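Local coordinates for sterol regulatory element-binding protein cleavage-activating protein (Schizosaccharomyces pombe, PDB 4YHC), which escorts the transcription factor precursor sre1 for processing when sterol or oxygen is low, here represented by its WD40 domain, at residues K43-V48 and W57-W62; C63-L68 and N101-S106; F268-S273 and I287-T292; L300-G305 and L342-H347. The protein carries 9 engineered substitutions. All blocks are in the same frame, centred on the assembly; numbering follows the deposited sequence.

Contact 1 of 4, residues K43-V48 and W57-W62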
# COMPACT_ATOMS: atom_id res chain seq x y z
N LYS A 43 4.53 -10.98 -1.53
CA LYS A 43 4.36 -12.37 -1.90
C LYS A 43 2.92 -12.81 -1.99
O LYS A 43 2.56 -13.65 -2.87
CB LYS A 43 5.11 -13.25 -0.91
CG LYS A 43 4.93 -14.74 -1.09
CD LYS A 43 6.04 -15.42 -0.28
CE LYS A 43 5.59 -15.65 1.11
NZ LYS A 43 4.80 -16.87 1.07
N THR A 44 2.07 -12.27 -1.11
CA THR A 44 0.76 -12.84 -0.89
C THR A 44 -0.29 -11.76 -1.04
O THR A 44 -0.16 -10.69 -0.47
CB THR A 44 0.64 -13.48 0.51
OG1 THR A 44 1.62 -14.51 0.69
CG2 THR A 44 -0.74 -14.17 0.73
N PHE A 45 -1.32 -12.09 -1.81
CA PHE A 45 -2.43 -11.20 -2.14
C PHE A 45 -3.69 -11.78 -1.53
O PHE A 45 -3.87 -13.01 -1.56
CB PHE A 45 -2.60 -11.19 -3.67
CG PHE A 45 -3.69 -10.26 -4.18
CD1 PHE A 45 -3.43 -8.92 -4.37
CD2 PHE A 45 -4.92 -10.74 -4.48
CE1 PHE A 45 -4.40 -8.06 -4.89
CE2 PHE A 45 -5.91 -9.92 -4.96
CZ PHE A 45 -5.65 -8.58 -5.20
N ALA A 46 -4.57 -10.91 -1.02
CA ALA A 46 -5.89 -11.33 -0.55
C ALA A 46 -7.00 -10.44 -1.10
O ALA A 46 -6.84 -9.21 -1.17
CB ALA A 46 -5.92 -11.26 0.96
N SER A 47 -8.16 -11.05 -1.39
CA SER A 47 -9.32 -10.32 -1.80
C SER A 47 -10.53 -10.76 -0.93
O SER A 47 -10.65 -11.94 -0.58
CB SER A 47 -9.63 -10.53 -3.29
OG SER A 47 -9.67 -11.89 -3.67
N VAL A 48 -11.38 -9.79 -0.63
CA VAL A 48 -12.56 -9.99 0.20
C VAL A 48 -13.80 -9.49 -0.51
O VAL A 48 -13.83 -8.37 -1.01
CB VAL A 48 -12.44 -9.25 1.53
CG1 VAL A 48 -13.72 -9.49 2.33
CG2 VAL A 48 -11.22 -9.74 2.35
N TRP A 57 -3.96 -15.65 -2.36
CA TRP A 57 -3.36 -16.00 -3.67
C TRP A 57 -1.89 -15.73 -3.58
O TRP A 57 -1.50 -14.68 -3.14
CB TRP A 57 -4.04 -15.10 -4.72
CG TRP A 57 -3.45 -15.19 -6.07
CD1 TRP A 57 -2.57 -14.30 -6.67
CD2 TRP A 57 -3.70 -16.22 -7.01
NE1 TRP A 57 -2.30 -14.74 -7.95
CE2 TRP A 57 -2.97 -15.92 -8.16
CE3 TRP A 57 -4.51 -17.36 -6.99
CZ2 TRP A 57 -3.01 -16.73 -9.28
CZ3 TRP A 57 -4.53 -18.19 -8.10
CH2 TRP A 57 -3.79 -17.86 -9.23
N ASP A 58 -1.07 -16.71 -4.00
CA ASP A 58 0.38 -16.55 -4.09
C ASP A 58 0.74 -15.94 -5.45
O ASP A 58 0.56 -16.52 -6.50
CB ASP A 58 1.12 -17.91 -3.91
CG ASP A 58 2.59 -17.69 -3.73
OD1 ASP A 58 3.25 -17.23 -4.70
OD2 ASP A 58 3.10 -17.81 -2.57
N LEU A 59 1.24 -14.74 -5.43
CA LEU A 59 1.39 -13.94 -6.66
C LEU A 59 2.46 -14.56 -7.60
O LEU A 59 2.27 -14.62 -8.79
CB LEU A 59 1.88 -12.57 -6.24
CG LEU A 59 0.98 -11.31 -6.16
CD1 LEU A 59 -0.45 -11.52 -6.46
CD2 LEU A 59 1.14 -10.53 -4.88
N ARG A 60 3.60 -14.95 -7.04
CA ARG A 60 4.69 -15.43 -7.89
C ARG A 60 4.46 -16.86 -8.33
O ARG A 60 4.85 -17.21 -9.44
CB ARG A 60 6.01 -15.28 -7.18
CG ARG A 60 6.39 -13.83 -6.88
CD ARG A 60 6.16 -12.86 -8.06
NE ARG A 60 6.27 -11.48 -7.61
CZ ARG A 60 7.35 -10.71 -7.76
NH1 ARG A 60 8.45 -11.16 -8.37
NH2 ARG A 60 7.32 -9.46 -7.30
N GLN A 61 3.75 -17.66 -7.53
CA GLN A 61 3.47 -19.03 -7.90
C GLN A 61 2.20 -19.20 -8.65
O GLN A 61 1.90 -20.30 -9.10
CB GLN A 61 3.46 -19.93 -6.69
CG GLN A 61 4.81 -20.01 -6.06
CD GLN A 61 4.90 -21.06 -4.96
OE1 GLN A 61 4.20 -22.07 -5.00
NE2 GLN A 61 5.77 -20.80 -3.96
N TRP A 62 1.41 -18.14 -8.81
CA TRP A 62 0.09 -18.29 -9.45
C TRP A 62 -0.77 -19.41 -8.90
O TRP A 62 -1.41 -20.16 -9.68
CB TRP A 62 0.17 -18.43 -10.97
CG TRP A 62 0.45 -17.15 -11.62
CD1 TRP A 62 1.61 -16.50 -11.63
CD2 TRP A 62 -0.47 -16.34 -12.35
NE1 TRP A 62 1.48 -15.31 -12.33
CE2 TRP A 62 0.21 -15.21 -12.78
CE3 TRP A 62 -1.78 -16.50 -12.72
CZ2 TRP A 62 -0.40 -14.20 -13.55
CZ3 TRP A 62 -2.39 -15.52 -13.42
CH2 TRP A 62 -1.71 -14.39 -13.85
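Phe45 and Trp57 face each other as a hydrogen-bonded pair in the antiparallel hairpin of strands 44-49 and 54-58, within the predicted first WD repeat. Backbone bonds set the register: Phe45 N gives to Trp57 O at 2.9 Å, and Trp57 N returns a bond to Phe45 O. Just past the end of strand 54-58, Leu59 N reaches Lys43 O at 3.1 Å, a single further bond past the paired residues.

Apolar contact lies on the face carrying Phe45 and Trp57. Leu59 CD1 packs 3.5 Å from Phe45 CB. Trp57 CB sits at the edge of the Phe45 ring, and Ile36 and Val38 of strand 33-38 add to this layer.

The charged pair is Lys43, in the loop before its strand, and Asp58, on the face shared with Thr44. A chi1 of 175° sets Lys43 CG 3.9 Å from Asp58 OD2; bends at chi3 and chi4 bring NZ to 4.1 Å from the same oxygen, beyond a salt bridge. Its stronger partner is Glu103. Asp58 OD1 accepts from Gln61 N at 2.9 Å, an Asx motif that suits aspartate where the strand gives way to a turn.

The nearby carboxylate probably still steadies the lysine's charge, while the Phe45, Trp57 and Leu59 side depends on apolar contact.

Contact 2 of 4, residues C63-L68 and N101-S106. Engineered in segment 101-106: Ser106 (natural residue Cys).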
# COMPACT_ATOMS: atom_id res chain seq x y z
N CYS A 63 -0.91 -19.46 -7.58
CA CYS A 63 -1.89 -20.38 -7.02
C CYS A 63 -2.55 -19.92 -5.76
O CYS A 63 -2.06 -19.03 -5.04
CB CYS A 63 -1.26 -21.73 -6.76
SG CYS A 63 0.10 -21.58 -5.65
N THR A 64 -3.67 -20.56 -5.52
CA THR A 64 -4.50 -20.33 -4.41
C THR A 64 -3.88 -20.93 -3.16
O THR A 64 -3.45 -22.06 -3.17
CB THR A 64 -5.86 -20.98 -4.71
OG1 THR A 64 -6.39 -20.38 -5.91
CG2 THR A 64 -6.79 -20.70 -3.69
N LYS A 65 -3.88 -20.18 -2.08
CA LYS A 65 -3.43 -20.66 -0.82
C LYS A 65 -4.62 -20.99 0.08
O LYS A 65 -4.57 -21.92 0.85
CB LYS A 65 -2.56 -19.62 -0.13
CG LYS A 65 -1.27 -19.27 -0.84
CD LYS A 65 -0.57 -18.13 -0.06
CE LYS A 65 0.93 -18.09 -0.31
NZ LYS A 65 1.65 -17.98 0.98
N LEU A 66 -5.69 -20.20 0.02
CA LEU A 66 -6.81 -20.41 0.94
C LEU A 66 -7.97 -19.77 0.24
O LEU A 66 -7.84 -18.67 -0.30
CB LEU A 66 -6.53 -19.67 2.27
CG LEU A 66 -7.13 -20.05 3.62
CD1 LEU A 66 -7.22 -18.87 4.58
CD2 LEU A 66 -8.50 -20.66 3.43
N VAL A 67 -9.09 -20.47 0.21
CA VAL A 67 -10.28 -19.95 -0.35
C VAL A 67 -11.33 -20.23 0.68
O VAL A 67 -11.45 -21.39 1.13
CB VAL A 67 -10.70 -20.65 -1.64
CG1 VAL A 67 -12.05 -20.13 -2.07
CG2 VAL A 67 -9.71 -20.42 -2.76
N LEU A 68 -12.04 -19.19 1.11
CA LEU A 68 -13.22 -19.38 1.98
C LEU A 68 -14.42 -18.72 1.40
O LEU A 68 -14.43 -17.52 1.17
CB LEU A 68 -12.98 -18.92 3.42
CG LEU A 68 -11.89 -19.68 4.21
CD1 LEU A 68 -11.51 -18.99 5.49
CD2 LEU A 68 -12.28 -21.15 4.51
N ASN A 101 -2.79 -19.76 9.08
CA ASN A 101 -1.56 -20.05 8.42
C ASN A 101 -1.94 -20.20 6.97
O ASN A 101 -2.82 -21.03 6.64
CB ASN A 101 -0.99 -21.34 9.01
CG ASN A 101 0.38 -21.66 8.48
OD1 ASN A 101 0.70 -21.43 7.31
ND2 ASN A 101 1.22 -22.16 9.35
N VAL A 102 -1.35 -19.41 6.07
CA VAL A 102 -1.77 -19.55 4.66
C VAL A 102 -0.79 -20.42 3.87
O VAL A 102 -1.19 -20.95 2.85
CB VAL A 102 -2.05 -18.22 3.92
CG1 VAL A 102 -3.34 -17.59 4.43
CG2 VAL A 102 -0.91 -17.25 4.07
N GLU A 103 0.42 -20.61 4.39
CA GLU A 103 1.46 -21.40 3.74
C GLU A 103 1.13 -22.86 3.90
O GLU A 103 1.10 -23.59 2.93
CB GLU A 103 2.86 -21.04 4.33
CG GLU A 103 3.99 -20.89 3.30
CD GLU A 103 3.60 -19.96 2.13
OE1 GLU A 103 3.49 -18.72 2.31
OE2 GLU A 103 3.36 -20.48 1.01
N SER A 104 0.80 -23.30 5.10
CA SER A 104 0.20 -24.64 5.30
C SER A 104 -1.19 -24.49 5.92
O SER A 104 -1.31 -24.42 7.16
CB SER A 104 1.08 -25.51 6.21
OG SER A 104 2.44 -25.47 5.81
N PRO A 105 -2.24 -24.43 5.07
CA PRO A 105 -3.48 -23.84 5.58
C PRO A 105 -4.03 -24.48 6.86
O PRO A 105 -4.28 -25.68 6.90
CB PRO A 105 -4.46 -23.98 4.43
CG PRO A 105 -3.81 -24.79 3.40
CD PRO A 105 -2.34 -24.77 3.66
N SER A 106 -4.21 -23.66 7.88
CA SER A 106 -4.92 -24.05 9.09
C SER A 106 -5.20 -22.85 9.98
O SER A 106 -4.53 -21.80 9.86
CB SER A 106 -4.09 -25.02 9.87
OG SER A 106 -2.88 -24.43 10.18
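Lys65 and Glu103 form a salt bridge between two sheets. The modelled NZ to OE1 distance of 2.4 Å is too short to take literally, and Glu103 is poorly ordered, so the bridge is plausible but its detailed geometry is doubtful. Nearer the backbone, Lys65 CB rests 3.5 Å from Val102 O. Leu66 CD1 meets Val102 CG1 at 4.1 Å, the two side chains crossing at about a right angle, and Pro105 CG lies 3.9 Å from Lys65 O.

The contact joins the outer strand of the first predicted WD repeat to the turn between the last two strands of the second, neighbouring blades of the propeller. Lys65 and Leu66 both face Val56 in a classic beta bulge, which lets two successive side chains head for the adjoining blade: a long chain with an ammonium end for the carboxylate, a branched carbon tip for the valine.

Behind Glu103, the turn is shaped by Asn101, whose OD1 takes Ser104 N at 2.9 Å from above its carbonyl plane, an Asx motif, and weakly takes Glu103 N. Asn101 N also bonds to Ser106 O, Ser106 being engineered. Farther out, Glu103 OE1 has a second salt bridge to Lys43, and Asp58 makes a long, weak ion pair with Lys65.

Contact 3 of 4, residues F268-S273 and I287-T292; sequences FSVGVS and ISFCFT
Phe268 presses the end of its ring onto Phe289: CZ stands 3.6 Å above one face of the Phe289 ring, offset toward the rim. With the planes at 44° the pair is neither stacked nor edge-to-face; one ring leans into the other. Phe268 CG lies anti to the backbone N (chi1 -177°), starting the ring toward Phe289. Its CD1 edge also meets Phe291 CB at 4.1 Å, so the ring fills the hollow between two phenylalanines spaced two residues apart.

Farther along the same face, branched methyls lie side by side. Ile287 CG2 is a single knob between two valines, 4.0 Å from Val270 CG1 and equally far from Val272 CG1, while Val270 CG2 fits against Phe289 CD1 at 3.8 Å. Beta-branched and aromatic residues suit this mostly buried layer, since they favour extended backbone and offer broad apolar surface. On the other face the groups are small: Ser269 OG lies beside Cys290 CB, a water bonds to this hydroxyl, and Gly271 presents no side chain next to Ser288. The antiparallel ladder beneath has four bonds, among them Gly271 N to Ser288 O at 2.8 Å.

Around this hairpin of strands 269-278 and 281-292, Tyr228 and Ile230 of strand 226-230 pack against Val270, and Tyr228 also touches Phe268 and Ser269. Met357 of strand 354-357 covers the small-residue side; strand 299-304 continues the sheet beyond 281-292.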
# COMPACT_ATOMS: atom_id res chain seq x y z
N PHE A 268 -3.84 10.17 -0.14
CA PHE A 268 -2.46 10.40 -0.43
C PHE A 268 -1.58 9.12 -0.27
O PHE A 268 -1.66 8.44 0.74
CB PHE A 268 -1.95 11.48 0.53
CG PHE A 268 -0.50 11.90 0.31
CD1 PHE A 268 -0.15 12.82 -0.65
CD2 PHE A 268 0.50 11.44 1.13
CE1 PHE A 268 1.15 13.24 -0.83
CE2 PHE A 268 1.82 11.80 0.94
CZ PHE A 268 2.16 12.71 -0.04
N SER A 269 -0.72 8.84 -1.22
CA SER A 269 0.29 7.80 -1.03
C SER A 269 1.59 8.22 -1.68
O SER A 269 1.65 9.23 -2.45
CB SER A 269 -0.22 6.44 -1.51
OG SER A 269 -0.46 6.52 -2.86
N VAL A 270 2.65 7.46 -1.35
CA VAL A 270 3.99 7.78 -1.84
C VAL A 270 4.66 6.55 -2.34
O VAL A 270 4.56 5.52 -1.73
CB VAL A 270 4.88 8.37 -0.73
CG1 VAL A 270 6.30 8.75 -1.23
CG2 VAL A 270 4.17 9.53 -0.09
N GLY A 271 5.38 6.64 -3.42
CA GLY A 271 6.35 5.53 -3.72
C GLY A 271 7.71 6.14 -4.02
O GLY A 271 7.77 7.28 -4.51
N VAL A 272 8.78 5.43 -3.69
CA VAL A 272 10.14 5.83 -4.03
C VAL A 272 10.88 4.68 -4.78
O VAL A 272 10.60 3.47 -4.60
CB VAL A 272 10.93 6.30 -2.80
CG1 VAL A 272 10.27 7.50 -2.10
CG2 VAL A 272 11.05 5.17 -1.79
N SER A 273 11.81 5.07 -5.66
CA SER A 273 12.46 4.14 -6.53
C SER A 273 13.91 3.86 -6.20
O SER A 273 14.61 4.71 -5.66
CB SER A 273 12.31 4.55 -7.99
OG SER A 273 13.18 5.63 -8.32
N ILE A 287 10.94 10.22 -6.33
CA ILE A 287 9.84 10.15 -5.37
C ILE A 287 8.59 10.45 -6.17
O ILE A 287 8.59 11.40 -6.98
CB ILE A 287 9.98 11.23 -4.29
CG1 ILE A 287 11.37 11.23 -3.71
CG2 ILE A 287 8.91 11.06 -3.20
CD1 ILE A 287 11.61 12.37 -2.72
N SER A 288 7.51 9.73 -5.88
CA SER A 288 6.21 9.93 -6.57
C SER A 288 5.15 10.01 -5.53
O SER A 288 5.13 9.19 -4.54
CB SER A 288 5.85 8.77 -7.45
OG SER A 288 6.75 8.54 -8.50
N PHE A 289 4.24 10.97 -5.73
CA PHE A 289 3.05 11.15 -4.86
C PHE A 289 1.83 10.88 -5.72
O PHE A 289 1.82 11.26 -6.91
CB PHE A 289 2.88 12.58 -4.32
CG PHE A 289 3.99 13.09 -3.50
CD1 PHE A 289 4.68 12.26 -2.61
CD2 PHE A 289 4.34 14.40 -3.54
CE1 PHE A 289 5.71 12.74 -1.81
CE2 PHE A 289 5.37 14.89 -2.74
CZ PHE A 289 6.09 14.03 -1.90
N CYS A 290 0.81 10.31 -5.10
CA CYS A 290 -0.50 10.13 -5.69
C CYS A 290 -1.49 10.70 -4.72
O CYS A 290 -1.43 10.44 -3.54
CB CYS A 290 -0.83 8.63 -5.89
SG CYS A 290 -2.47 8.35 -6.60
N PHE A 291 -2.44 11.45 -5.24
CA PHE A 291 -3.54 12.03 -4.41
C PHE A 291 -4.74 12.45 -5.27
O PHE A 291 -4.66 12.46 -6.50
CB PHE A 291 -3.01 13.18 -3.53
CG PHE A 291 -2.53 14.34 -4.31
CD1 PHE A 291 -1.22 14.44 -4.73
CD2 PHE A 291 -3.42 15.34 -4.67
CE1 PHE A 291 -0.79 15.54 -5.44
CE2 PHE A 291 -3.02 16.43 -5.39
CZ PHE A 291 -1.70 16.54 -5.79
N THR A 292 -5.86 12.67 -4.59
CA THR A 292 -7.04 13.30 -5.18
C THR A 292 -7.09 14.74 -4.80
O THR A 292 -6.94 15.12 -3.64
CB THR A 292 -8.31 12.58 -4.74
OG1 THR A 292 -8.17 11.22 -5.16
CG2 THR A 292 -9.60 13.19 -5.40
O HOH W 1 -3.13 7.40 -3.19

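Contact 4 of 4, residues L300-G305 and L342-H347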
# COMPACT_ATOMS: atom_id res chain seq x y z
N LEU A 300 -4.22 12.85 -9.29
CA LEU A 300 -2.96 13.37 -9.76
C LEU A 300 -1.72 12.57 -9.27
O LEU A 300 -1.69 12.05 -8.19
CB LEU A 300 -2.81 14.82 -9.33
CG LEU A 300 -3.47 16.04 -9.96
CD1 LEU A 300 -2.81 16.39 -11.25
CD2 LEU A 300 -4.93 15.83 -10.20
N TYR A 301 -0.71 12.55 -10.12
CA TYR A 301 0.60 11.91 -9.85
C TYR A 301 1.69 12.92 -10.05
O TYR A 301 1.78 13.53 -11.11
CB TYR A 301 0.80 10.71 -10.76
CG TYR A 301 -0.21 9.63 -10.53
CD1 TYR A 301 -1.46 9.67 -11.16
CD2 TYR A 301 0.09 8.54 -9.69
CE1 TYR A 301 -2.39 8.67 -10.95
CE2 TYR A 301 -0.83 7.55 -9.47
CZ TYR A 301 -2.07 7.60 -10.12
OH TYR A 301 -2.96 6.64 -9.82
N TYR A 302 2.41 13.22 -8.97
CA TYR A 302 3.56 14.08 -9.04
C TYR A 302 4.79 13.20 -8.91
O TYR A 302 4.87 12.36 -7.95
CB TYR A 302 3.52 15.06 -7.89
CG TYR A 302 2.66 16.27 -8.07
CD1 TYR A 302 1.33 16.15 -8.42
CD2 TYR A 302 3.17 17.54 -7.82
CE1 TYR A 302 0.52 17.27 -8.54
CE2 TYR A 302 2.37 18.68 -7.96
CZ TYR A 302 1.05 18.52 -8.32
OH TYR A 302 0.28 19.61 -8.37
N TYR A 303 5.67 13.33 -9.86
CA TYR A 303 6.92 12.59 -9.95
C TYR A 303 8.10 13.57 -9.87
O TYR A 303 8.18 14.58 -10.66
CB TYR A 303 6.97 11.83 -11.28
CG TYR A 303 8.29 11.17 -11.56
CD1 TYR A 303 8.61 9.90 -10.99
CD2 TYR A 303 9.23 11.76 -12.38
CE1 TYR A 303 9.84 9.29 -11.24
CE2 TYR A 303 10.45 11.16 -12.66
CZ TYR A 303 10.72 9.90 -12.09
OH TYR A 303 11.94 9.33 -12.34
N TYR A 304 9.00 13.30 -8.93
CA TYR A 304 10.19 14.12 -8.74
C TYR A 304 11.45 13.32 -9.02
O TYR A 304 11.64 12.24 -8.46
CB TYR A 304 10.26 14.65 -7.30
CG TYR A 304 9.02 15.37 -6.82
CD1 TYR A 304 7.99 14.68 -6.21
CD2 TYR A 304 8.90 16.75 -6.95
CE1 TYR A 304 6.87 15.34 -5.75
CE2 TYR A 304 7.78 17.41 -6.50
CZ TYR A 304 6.77 16.70 -5.90
OH TYR A 304 5.65 17.35 -5.45
N GLY A 305 12.32 13.85 -9.87
CA GLY A 305 13.61 13.22 -10.10
C GLY A 305 14.08 13.20 -11.54
O GLY A 305 13.29 13.27 -12.48
N LEU A 342 15.00 19.37 -7.59
CA LEU A 342 14.23 18.25 -8.15
C LEU A 342 13.30 18.73 -9.25
O LEU A 342 12.65 19.73 -9.07
CB LEU A 342 13.37 17.63 -7.03
CG LEU A 342 14.22 16.70 -6.15
CD1 LEU A 342 13.48 16.39 -4.86
CD2 LEU A 342 14.58 15.47 -6.96
N GLN A 343 13.21 17.99 -10.34
CA GLN A 343 12.22 18.31 -11.38
C GLN A 343 10.88 17.58 -11.12
O GLN A 343 10.87 16.42 -10.81
CB GLN A 343 12.76 17.91 -12.75
CG GLN A 343 14.28 18.03 -12.83
CD GLN A 343 14.76 18.56 -14.15
OE1 GLN A 343 14.98 19.77 -14.30
NE2 GLN A 343 14.93 17.68 -15.13
N GLU A 344 9.77 18.27 -11.30
CA GLU A 344 8.45 17.84 -10.94
C GLU A 344 7.64 17.68 -12.21
O GLU A 344 7.60 18.58 -13.04
CB GLU A 344 7.80 18.87 -10.07
CG GLU A 344 6.30 19.01 -10.25
CD GLU A 344 5.76 20.27 -9.58
OE1 GLU A 344 5.02 21.08 -10.23
OE2 GLU A 344 6.07 20.45 -8.39
N ASN A 345 7.06 16.50 -12.38
CA ASN A 345 6.30 16.16 -13.55
C ASN A 345 4.93 15.68 -13.02
O ASN A 345 4.90 14.92 -12.07
CB ASN A 345 7.00 15.07 -14.34
CG ASN A 345 8.25 15.58 -15.05
OD1 ASN A 345 8.16 16.44 -15.95
ND2 ASN A 345 9.42 15.06 -14.67
N ILE A 346 3.85 16.15 -13.63
CA ILE A 346 2.53 15.98 -13.12
C ILE A 346 1.70 15.28 -14.18
O ILE A 346 1.69 15.64 -15.34
CB ILE A 346 1.89 17.35 -12.81
CG1 ILE A 346 2.71 18.09 -11.79
CG2 ILE A 346 0.46 17.24 -12.30
CD1 ILE A 346 2.22 19.51 -11.58
N HIS A 347 1.00 14.25 -13.77
CA HIS A 347 0.14 13.53 -14.68
C HIS A 347 -1.22 13.49 -14.00
O HIS A 347 -1.36 12.96 -12.86
CB HIS A 347 0.69 12.12 -14.87
CG HIS A 347 -0.09 11.28 -15.82
ND1 HIS A 347 -0.04 11.45 -17.19
CD2 HIS A 347 -1.01 10.30 -15.61
CE1 HIS A 347 -0.89 10.62 -17.77
NE2 HIS A 347 -1.48 9.92 -16.83
O HOH W 2 5.84 20.02 -5.64
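Ile346 lays its CG1 over the centre of the Tyr302 ring, 3.8 Å from the centroid and 6° off the ring normal, a CH-pi contact across neighbouring strands. Tyr302 and Ile346 are an antiparallel non-hydrogen-bonded pair where strand 344-349 lies beside strand 299-304, within the WD40 propeller. An aliphatic chain suits this place, since it can lie flat on the ring. CD1 goes on to Tyr302 CZ at 3.6 Å, and CG2, anti to the backbone N, meets Leu300 CD1 at 3.5 Å. Thus CG1 and CD1 of the isoleucine lie over the ring, while CG2 meets both the ring's CE1 and Leu300.

At the far end Leu342 CD2 packs 4.0 Å from Gly305 CA. The backbone angles of Gly305 would jam a CB against the preceding carbonyl, which calls for glycine here.

Around these groups the backbones pair through five bonds, including Tyr303 N to Asn345 O at 2.8 Å and Gly305 N to Gln343 O. On the face bearing Tyr301 and Tyr303, Asn345 ND2 comes to the edge of the Tyr303 ring, the amide and ring planes 24° apart. Tyr301 OH hydrogen-bonds to Ser355 OG, and the His347 ring stacks on Tyr415.

The polar edge lies on the Tyr302 side. Glu344, extended beyond CG, passes its CB 3.9 Å from Tyr304 CE2 and carries its carboxylate alongside the tyrosines. One water joins the two residues: Tyr304 OH donates to it at 2.7 Å, and it donates to Glu344 OE2 at 2.8 Å.

In the fold
Contacts 1 and 3 are buried hairpin pairings, contact 4 is partly buried, and contact 2 lies at the surface. Contacts 1 and 2 share a sheet through neighbouring strands 54-58 and 63-68, and a Lys43-Glu103 salt bridge joins them; contact 2 alone crosses from one predicted WD repeat to the next, by charge and a few apolar atoms instead of a backbone ladder. Contacts 3 and 4 likewise share a sheet, with Phe289 and Tyr302 joined by their backbones. Their chemistry shifts outward from packed phenylalanines and valines to tyrosines edged by glutamate and water. The centres of contacts 2 and 4 are about 40 Å apart, on opposite sides of the chain's centre.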